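Local structure of telomere length regulator taz1 (Schizosaccharomyces pombe, 4ZMK) at residues L8-I13 with S54-K59. The protein binds double-stranded telomeric DNA as a homodimer and regulates telomere length and function, the present chain being its dimerization domain. Residues are numbered along the deposited sequence; the frame is centred on the assembly and turned at random. Where two conformers were deposited one is given.
Sequences LGLNSI and SHTLSK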
loop_
_atom_site.group_PDB
_atom_site.type_symbol
_atom_site.label_atom_id
_atom_site.label_comp_id
_atom_site.label_asym_id
_atom_site.label_seq_id
_atom_site.Cartn_x
_atom_site.Cartn_y
_atom_site.Cartn_z
ATOM N N LEU A 8 5.090 10.369 4.342
ATOM C CA LEU A 8 4.891 8.924 4.495
ATOM C C LEU A 8 6.157 8.199 4.952
ATOM O O LEU A 8 6.151 6.987 5.169
ATOM C CB LEU A 8 4.395 8.307 3.182
ATOM C CG LEU A 8 3.043 8.801 2.687
ATOM C CD1 LEU A 8 2.627 8.068 1.427
ATOM C CD2 LEU A 8 1.996 8.640 3.792
ATOM N N GLY A 9 7.245 8.945 5.075
ATOM C CA GLY A 9 8.482 8.397 5.603
ATOM C C GLY A 9 9.125 7.367 4.697
ATOM O O GLY A 9 9.651 6.363 5.172
ATOM N N LEU A 10 9.114 7.640 3.396
ATOM C CA LEU A 10 9.483 6.642 2.408
ATOM C C LEU A 10 10.837 6.838 1.743
ATOM O O LEU A 10 11.174 6.099 0.823
ATOM C CB LEU A 10 8.406 6.593 1.322
ATOM C CG LEU A 10 7.016 6.113 1.755
ATOM C CD1 LEU A 10 6.060 6.139 0.554
ATOM C CD2 LEU A 10 7.070 4.722 2.383
ATOM N N ASN A 11 11.632 7.798 2.196
ATOM C CA ASN A 11 12.825 8.132 1.421
ATOM C C ASN A 11 13.929 7.080 1.477
ATOM O O ASN A 11 14.929 7.210 0.788
ATOM C CB ASN A 11 13.385 9.501 1.828
ATOM C CG ASN A 11 13.960 9.518 3.217
ATOM O OD1 ASN A 11 14.235 8.480 3.815
ATOM N ND2 ASN A 11 14.150 10.716 3.747
ATOM N N SER A 12 13.747 6.037 2.279
ATOM C CA SER A 12 14.726 4.947 2.308
ATOM C C SER A 12 14.120 3.594 1.970
ATOM O O SER A 12 14.805 2.586 2.062
ATOM C CB SER A 12 15.405 4.843 3.683
ATOM O OG SER A 12 16.209 5.972 3.964
ATOM N N ILE A 13 12.850 3.556 1.581
ATOM C CA ILE A 13 12.166 2.271 1.493
ATOM C C ILE A 13 12.725 1.378 0.382
ATOM O O ILE A 13 12.496 0.175 0.379
ATOM C CB ILE A 13 10.645 2.453 1.306
ATOM C CG1 ILE A 13 9.912 1.176 1.728
ATOM C CG2 ILE A 13 10.317 2.855 -0.113
ATOM C CD1 ILE A 13 8.432 1.343 1.871
ATOM N N SER A 54 -1.027 7.293 -2.338
ATOM C CA SER A 54 -1.116 5.954 -2.909
ATOM C C SER A 54 -0.119 5.753 -4.043
ATOM O O SER A 54 0.597 4.765 -4.096
ATOM C CB SER A 54 -2.538 5.694 -3.407
ATOM O OG SER A 54 -2.678 4.377 -3.905
ATOM N N HIS A 55 -0.101 6.717 -4.954
ATOM C CA HIS A 55 0.780 6.724 -6.109
ATOM C C HIS A 55 2.252 6.789 -5.734
ATOM O O HIS A 55 3.088 6.119 -6.329
ATOM C CB HIS A 55 0.429 7.911 -7.001
ATOM C CG HIS A 55 1.142 7.908 -8.311
ATOM N ND1 HIS A 55 2.138 8.814 -8.617
ATOM C CD2 HIS A 55 1.013 7.112 -9.393
ATOM C CE1 HIS A 55 2.586 8.575 -9.832
ATOM N NE2 HIS A 55 1.917 7.545 -10.331
ATOM N N THR A 56 2.565 7.626 -4.761
ATOM C CA THR A 56 3.929 7.779 -4.286
ATOM C C THR A 56 4.419 6.475 -3.658
ATOM O O THR A 56 5.538 6.048 -3.892
ATOM C CB THR A 56 4.009 8.938 -3.274
ATOM O OG1 THR A 56 3.620 10.152 -3.927
ATOM C CG2 THR A 56 5.411 9.087 -2.667
ATOM N N LEU A 57 3.560 5.847 -2.865
ATOM C CA LEU A 57 3.882 4.590 -2.222
ATOM C C LEU A 57 4.100 3.483 -3.264
ATOM O O LEU A 57 5.071 2.731 -3.194
ATOM C CB LEU A 57 2.775 4.213 -1.248
ATOM C CG LEU A 57 2.912 2.924 -0.449
ATOM C CD1 LEU A 57 4.101 2.990 0.444
ATOM C CD2 LEU A 57 1.668 2.710 0.382
ATOM N N SER A 58 3.205 3.405 -4.242
ATOM C CA SER A 58 3.306 2.402 -5.301
ATOM C C SER A 58 4.636 2.555 -6.054
ATOM O O SER A 58 5.356 1.596 -6.289
ATOM C CB SER A 58 2.129 2.535 -6.255
ATOM O OG SER A 58 2.092 1.480 -7.185
ATOM N N LYS A 59 4.962 3.788 -6.393
ATOM C CA LYS A 59 6.162 4.101 -7.142
ATOM C C LYS A 59 7.402 3.720 -6.328
ATOM O O LYS A 59 8.408 3.264 -6.884
ATOM C CB LYS A 59 6.146 5.589 -7.509
ATOM C CG LYS A 59 7.325 6.095 -8.270
ATOM C CD LYS A 59 7.260 7.612 -8.434
ATOM C CE LYS A 59 8.648 8.169 -8.764
ATOM N NZ LYS A 59 8.747 9.647 -8.616
#
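L10 and L57 meet by their methyl groups, the side chains crossing at about a right angle. CD1 of L10 lies 3.7 Å from CD1 of L57. The same L10 CD1 is also 3.9 Å from L57 CA on the helix backbone. L10 CD2, for its part, stands 3.9 Å from L57 CD1, so that one methyl of L57 sits against both branches of the L10 fork. With CG anti to the backbone N (chi1 -180°), the L57 branch runs out beside the carbonyl carbon, and the second torsion then brings CD1 to the L10 methyls, although CB does not head for the loop. T56 adds a looser touch, its CG2 methyl 4.4 Å from L10 CD1; its hydroxyl instead hydrogen-bonds to the carbonyl oxygen of D52, one turn back on the helix.

Between the two segments the contact is apolar; the polar tie to helix 44-70 comes farther on, from R64 NH1 to I13 O. G9, with positive phi, ends helix 3-7 in a Schellman motif, and a type I beta turn follows from L10 to I13, closed by a hydrogen bond of 3.1 Å from I13 N to L10 O. Within this turn, S12 OG donates to N11 OD1 over 3.2 Å, approaching from 32° off the carbonyl plane.

The loop after helix 3-7 thus lies against helix 44-70 with L8 and L10 both turned toward it. L8 and I13 extend the apolar layer, L8 touching F53 and K33, and I13 reaching L61 as well as L26 and V27 of helix 20-40. L57 also packs on A30 of helix 20-40 and on L31 of the second subunit, while S58 OG hydrogen-bonds to D32 of that subunit, placing the contact beside the dimer interface.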